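Local coordinates for protein A-adding tRNA nucleotidyltransferase (Aquifex aeolicus, PDB 4WC2) that adds the terminal adenosine to tRNA ending in CC, using ATP, and so completes the 3' CCA end, at residues 104-109 with 138-143. Residues are numbered along the deposited sequence; the frame is centred on the assembly and turned at random.
With APC (diphosphomethylphosphonic acid adenosyl ester), chain C.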
ATOM      1  N   ARG A 104     -12.549  12.171  14.368  1.00 50.86           N
ATOM      2  CA  ARG A 104     -11.953  11.441  13.252  1.00 68.74           C
ATOM      3  C   ARG A 104     -11.590  12.371  12.099  1.00 67.59           C
ATOM      4  O   ARG A 104     -11.844  13.572  12.162  1.00105.56           O
ATOM      5  CB  ARG A 104     -12.896  10.329  12.788  1.00 41.85           C
ATOM      6  CG  ARG A 104     -13.172   9.331  13.901  1.00 52.95           C
ATOM      7  CD  ARG A 104     -14.131   8.221  13.524  1.00 74.75           C
ATOM      8  NE  ARG A 104     -14.338   7.358  14.683  1.00 58.65           N
ATOM      9  CZ  ARG A 104     -13.530   6.360  15.022  1.00 49.03           C
ATOM     10  NH1 ARG A 104     -12.471   6.081  14.276  1.00 79.38           N
ATOM     11  NH2 ARG A 104     -13.779   5.638  16.103  1.00 38.79           N
ATOM     12  N   ASP A 105     -11.001  11.811  11.047  1.00 44.42           N
ATOM     13  CA  ASP A 105     -10.391  12.626   9.998  1.00 58.69           C
ATOM     14  C   ASP A 105     -11.400  13.204   9.009  1.00 51.80           C
ATOM     15  O   ASP A 105     -11.573  14.418   8.932  1.00 78.20           O
ATOM     16  CB  ASP A 105      -9.333  11.815   9.239  1.00 44.43           C
ATOM     17  CG  ASP A 105      -9.814  10.425   8.872  1.00 71.44           C
ATOM     18  OD1 ASP A 105     -11.033  10.169   8.983  1.00 50.79           O
ATOM     19  OD2 ASP A 105      -8.974   9.594   8.465  1.00 46.66           O
ATOM     20  N   PHE A 106     -12.058  12.339   8.249  1.00 56.25           N
ATOM     21  CA  PHE A 106     -12.938  12.796   7.181  1.00 39.74           C
ATOM     22  C   PHE A 106     -14.362  12.265   7.332  1.00 59.64           C
ATOM     23  O   PHE A 106     -14.586  11.199   7.910  1.00 49.66           O
ATOM     24  CB  PHE A 106     -12.355  12.393   5.827  1.00 37.42           C
ATOM     25  CG  PHE A 106     -10.869  12.583   5.740  1.00 37.74           C
ATOM     26  CD1 PHE A 106     -10.316  13.852   5.774  1.00 63.38           C
ATOM     27  CD2 PHE A 106     -10.024  11.492   5.630  1.00 63.00           C
ATOM     28  CE1 PHE A 106      -8.946  14.029   5.700  1.00 46.16           C
ATOM     29  CE2 PHE A 106      -8.655  11.663   5.556  1.00 48.56           C
ATOM     30  CZ  PHE A 106      -8.116  12.933   5.592  1.00 39.60           C
ATOM     31  N   THR A 107     -15.315  13.026   6.801  1.00 42.70           N
ATOM     32  CA  THR A 107     -16.739  12.737   6.953  1.00 51.15           C
ATOM     33  C   THR A 107     -17.120  11.328   6.501  1.00 46.12           C
ATOM     34  O   THR A 107     -17.941  10.669   7.136  1.00 60.07           O
ATOM     35  CB  THR A 107     -17.596  13.750   6.169  1.00 65.82           C
ATOM     36  OG1 THR A 107     -17.230  13.725   4.782  1.00 39.61           O
ATOM     37  CG2 THR A 107     -17.398  15.149   6.720  1.00 40.04           C
ATOM     38  N   ILE A 108     -16.522  10.871   5.406  1.00 43.63           N
ATOM     39  CA  ILE A 108     -16.799   9.535   4.892  1.00 36.90           C
ATOM     40  C   ILE A 108     -16.259   8.461   5.832  1.00 58.05           C
ATOM     41  O   ILE A 108     -16.708   7.316   5.799  1.00 76.40           O
ATOM     42  CB  ILE A 108     -16.210   9.331   3.483  1.00 50.22           C
ATOM     43  CG1 ILE A 108     -14.703   9.591   3.481  1.00 46.56           C
ATOM     44  CG2 ILE A 108     -16.909  10.235   2.482  1.00 37.93           C
ATOM     45  CD1 ILE A 108     -14.029   9.212   2.182  1.00 37.22           C
ATOM     46  N   ASN A 109     -15.298   8.833   6.673  1.00 49.70           N
ATOM     47  CA  ASN A 109     -14.789   7.927   7.697  1.00 45.16           C
ATOM     48  C   ASN A 109     -15.499   8.101   9.036  1.00 46.05           C
ATOM     49  O   ASN A 109     -15.257   7.349   9.979  1.00 63.82           O
ATOM     50  CB  ASN A 109     -13.284   8.129   7.887  1.00 35.92           C
ATOM     51  CG  ASN A 109     -12.478   7.653   6.699  1.00 49.22           C
ATOM     52  OD1 ASN A 109     -12.954   6.856   5.890  1.00 63.67           O
ATOM     53  ND2 ASN A 109     -11.243   8.135   6.590  1.00 69.96           N
ATOM     54  N   ILE A 138     -13.728  14.499  -0.364  1.00 64.25           N
ATOM     55  CA  ILE A 138     -12.940  14.324   0.852  1.00 47.25           C
ATOM     56  C   ILE A 138     -12.996  15.603   1.680  1.00 54.25           C
ATOM     57  O   ILE A 138     -12.502  16.647   1.255  1.00 58.46           O
ATOM     58  CB  ILE A 138     -11.472  13.981   0.538  1.00 52.66           C
ATOM     59  CG1 ILE A 138     -11.386  12.698  -0.290  1.00 39.59           C
ATOM     60  CG2 ILE A 138     -10.662  13.858   1.826  1.00 39.19           C
ATOM     61  CD1 ILE A 138     -11.872  11.477   0.440  1.00 38.71           C
ATOM     62  N   ARG A 139     -13.599  15.520   2.861  1.00 64.54           N
ATOM     63  CA  ARG A 139     -13.850  16.709   3.669  1.00 40.42           C
ATOM     64  C   ARG A 139     -13.517  16.515   5.150  1.00 54.16           C
ATOM     65  O   ARG A 139     -13.959  15.551   5.772  1.00 62.88           O
ATOM     66  CB  ARG A 139     -15.313  17.129   3.519  1.00 41.12           C
ATOM     67  CG  ARG A 139     -15.696  18.348   4.331  1.00 42.20           C
ATOM     68  CD  ARG A 139     -17.191  18.599   4.248  1.00 73.66           C
ATOM     69  NE  ARG A 139     -17.671  18.581   2.870  1.00 65.95           N
ATOM     70  CZ  ARG A 139     -17.728  19.652   2.085  1.00 75.14           C
ATOM     71  NH1 ARG A 139     -17.336  20.834   2.540  1.00105.29           N
ATOM     72  NH2 ARG A 139     -18.178  19.540   0.844  1.00 87.30           N
ATOM     73  N   VAL A 140     -12.737  17.435   5.709  1.00 40.75           N
ATOM     74  CA  VAL A 140     -12.397  17.392   7.128  1.00 43.63           C
ATOM     75  C   VAL A 140     -13.566  17.870   7.988  1.00 54.34           C
ATOM     76  O   VAL A 140     -14.446  18.589   7.512  1.00 42.34           O
ATOM     77  CB  VAL A 140     -11.148  18.243   7.444  1.00 41.73           C
ATOM     78  CG1 VAL A 140      -9.914  17.643   6.784  1.00 41.29           C
ATOM     79  CG2 VAL A 140     -11.355  19.680   7.004  1.00 47.98           C
ATOM     80  N   LEU A 141     -13.572  17.460   9.251  1.00 66.96           N
ATOM     81  CA  LEU A 141     -14.655  17.814  10.163  1.00 51.62           C
ATOM     82  C   LEU A 141     -14.513  19.229  10.728  1.00 52.36           C
ATOM     83  O   LEU A 141     -15.511  19.894  10.998  1.00 74.83           O
ATOM     84  CB  LEU A 141     -14.734  16.798  11.305  1.00 77.97           C
ATOM     85  CG  LEU A 141     -15.011  15.353  10.883  1.00 47.75           C
ATOM     86  CD1 LEU A 141     -14.956  14.415  12.067  1.00 83.85           C
ATOM     87  CD2 LEU A 141     -16.358  15.254  10.216  1.00 57.12           C
ATOM     88  N   HIS A 142     -13.276  19.685  10.912  1.00 56.61           N
ATOM     89  CA  HIS A 142     -13.019  20.996  11.509  1.00 59.50           C
ATOM     90  C   HIS A 142     -11.776  21.644  10.898  1.00 50.21           C
ATOM     91  O   HIS A 142     -10.899  20.942  10.397  1.00 47.71           O
ATOM     92  CB  HIS A 142     -12.868  20.864  13.028  1.00 47.17           C
ATOM     93  CG  HIS A 142     -11.993  19.727  13.451  1.00 66.87           C
ATOM     94  ND1 HIS A 142     -12.485  18.460  13.684  1.00114.91           N
ATOM     95  CD2 HIS A 142     -10.661  19.662  13.674  1.00 71.06           C
ATOM     96  CE1 HIS A 142     -11.490  17.665  14.038  1.00124.41           C
ATOM     97  NE2 HIS A 142     -10.373  18.368  14.038  1.00 99.65           N
ATOM     98  N   PRO A 143     -11.701  22.989  10.930  1.00 60.56           N
ATOM     99  CA  PRO A 143     -10.596  23.737  10.311  1.00 49.17           C
ATOM    100  C   PRO A 143      -9.197  23.352  10.806  1.00 70.80           C
ATOM    101  O   PRO A 143      -8.234  23.473  10.045  1.00 79.49           O
ATOM    102  CB  PRO A 143     -10.908  25.187  10.688  1.00 51.44           C
ATOM    103  CG  PRO A 143     -12.379  25.214  10.860  1.00 51.63           C
ATOM    104  CD  PRO A 143     -12.743  23.892  11.453  1.00 50.10           C
TER
HETATM  105  PG  APC C 401      -7.032   1.377   6.147  1.00192.84           P
HETATM  106  O1G APC C 401      -7.687   0.125   6.683  1.00201.11           O
HETATM  107  O2G APC C 401      -5.830   1.754   7.039  1.00162.64           O
HETATM  108  O3G APC C 401      -6.538   1.115   4.700  1.00155.33           O
HETATM  109  PB  APC C 401      -8.835   3.063   7.421  1.00126.53           P
HETATM  110  O1B APC C 401      -9.732   4.245   7.054  1.00 71.85           O
HETATM  111  O2B APC C 401      -9.696   1.935   7.978  1.00132.00           O
HETATM  112  O3B APC C 401      -8.088   2.573   6.146  1.00119.74           O
HETATM  113  PA  APC C 401      -7.554   2.626  10.159  1.00173.03           P
HETATM  114  O1A APC C 401      -7.776   1.119   9.806  1.00111.97           O
HETATM  115  O2A APC C 401      -6.126   2.778  10.853  1.00 92.93           O
HETATM  116  C3A APC C 401      -7.584   3.647   8.659  1.00 95.27           C
HETATM  117  O5' APC C 401      -8.666   3.116  11.198  1.00 91.31           O
HETATM  118  C5' APC C 401      -9.893   3.517  10.727  1.00 96.86           C
HETATM  119  C4' APC C 401     -10.441   4.575  11.625  1.00100.69           C
HETATM  120  O4' APC C 401      -9.469   5.137  12.283  1.00109.74           O
HETATM  121  C3' APC C 401     -11.219   5.722  10.755  1.00 81.20           C
HETATM  122  O3' APC C 401     -12.510   6.115  11.450  1.00110.06           O
HETATM  123  C2' APC C 401     -10.482   6.675  10.681  1.00117.21           C
HETATM  124  O2' APC C 401     -11.286   7.984  10.729  1.00128.96           O
HETATM  125  C1' APC C 401      -9.541   6.569  11.981  1.00 87.34           C
HETATM  126  N9  APC C 401      -8.341   7.061  11.735  1.00 74.28           N
HETATM  127  C8  APC C 401      -7.190   6.524  11.226  1.00 67.05           C
HETATM  128  N7  APC C 401      -6.304   7.529  11.227  1.00 98.86           N
HETATM  129  C5  APC C 401      -6.918   8.648  11.735  1.00 78.53           C
HETATM  130  C6  APC C 401      -6.509   9.968  11.977  1.00 58.53           C
HETATM  131  N6  APC C 401      -5.182  10.434  11.687  1.00 98.44           N
HETATM  132  N1  APC C 401      -7.272  10.926  12.485  1.00 79.70           N
HETATM  133  C2  APC C 401      -8.566  10.580  12.797  1.00 86.46           C
HETATM  134  N3  APC C 401      -9.017   9.285  12.575  1.00 82.30           N
HETATM  135  C4  APC C 401      -8.195   8.345  12.055  1.00 65.56           C
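Phe106 holds its ring between Ile138, whose CG2 lies over one face 4.2 Å from the ring centroid, and CB of Asp105, which sits over the centre of the opposite face. At the ring edge, near its plane, lie CG1 of Val140, 3.9 Å from CE1 of Phe106, and the carbonyl oxygen of Arg139. Ala156 and Phe159 of helix 151-163 also touch this ring. Beside the aromatic packing one backbone bond joins the segments: Thr107 N donates to Arg139 O (3.0 Å). OG1 of Thr107 turns to Asp132, which also takes the salt bridge from Arg139 NE. CG2 of Thr107 meets CD2 of Leu141, and the CD1 methyls of Ile108 and Ile138 touch at 3.6 Å. The loop 104-109 belongs to the nucleotidyltransferase head domain, between helix 97-101 and strand 112-114 of its sheet; the contact backs this nucleotide-binding loop with the segment leading into helix 145-148. On its other side the loop carries the ribose of the ATP analogue. Asp105, with CG between its backbone N and carbonyl carbon (chi1 46°), accepts at OD1 from the ribose O2' (2.8 Å), and Phe106 N and Asn109 ND2 reach the same oxygen from one face of the carboxylate. OD2 pairs with Arg155. Were Asp105 replaced by an alanine, the ribose O2' and Asn109 ND2 would probably lose this acceptor and Arg155 this counter-charge. NH1 of Arg104 makes a weak bond to O3' of the analogue (2.8 Å), while its NH2 is engaged by Asp100.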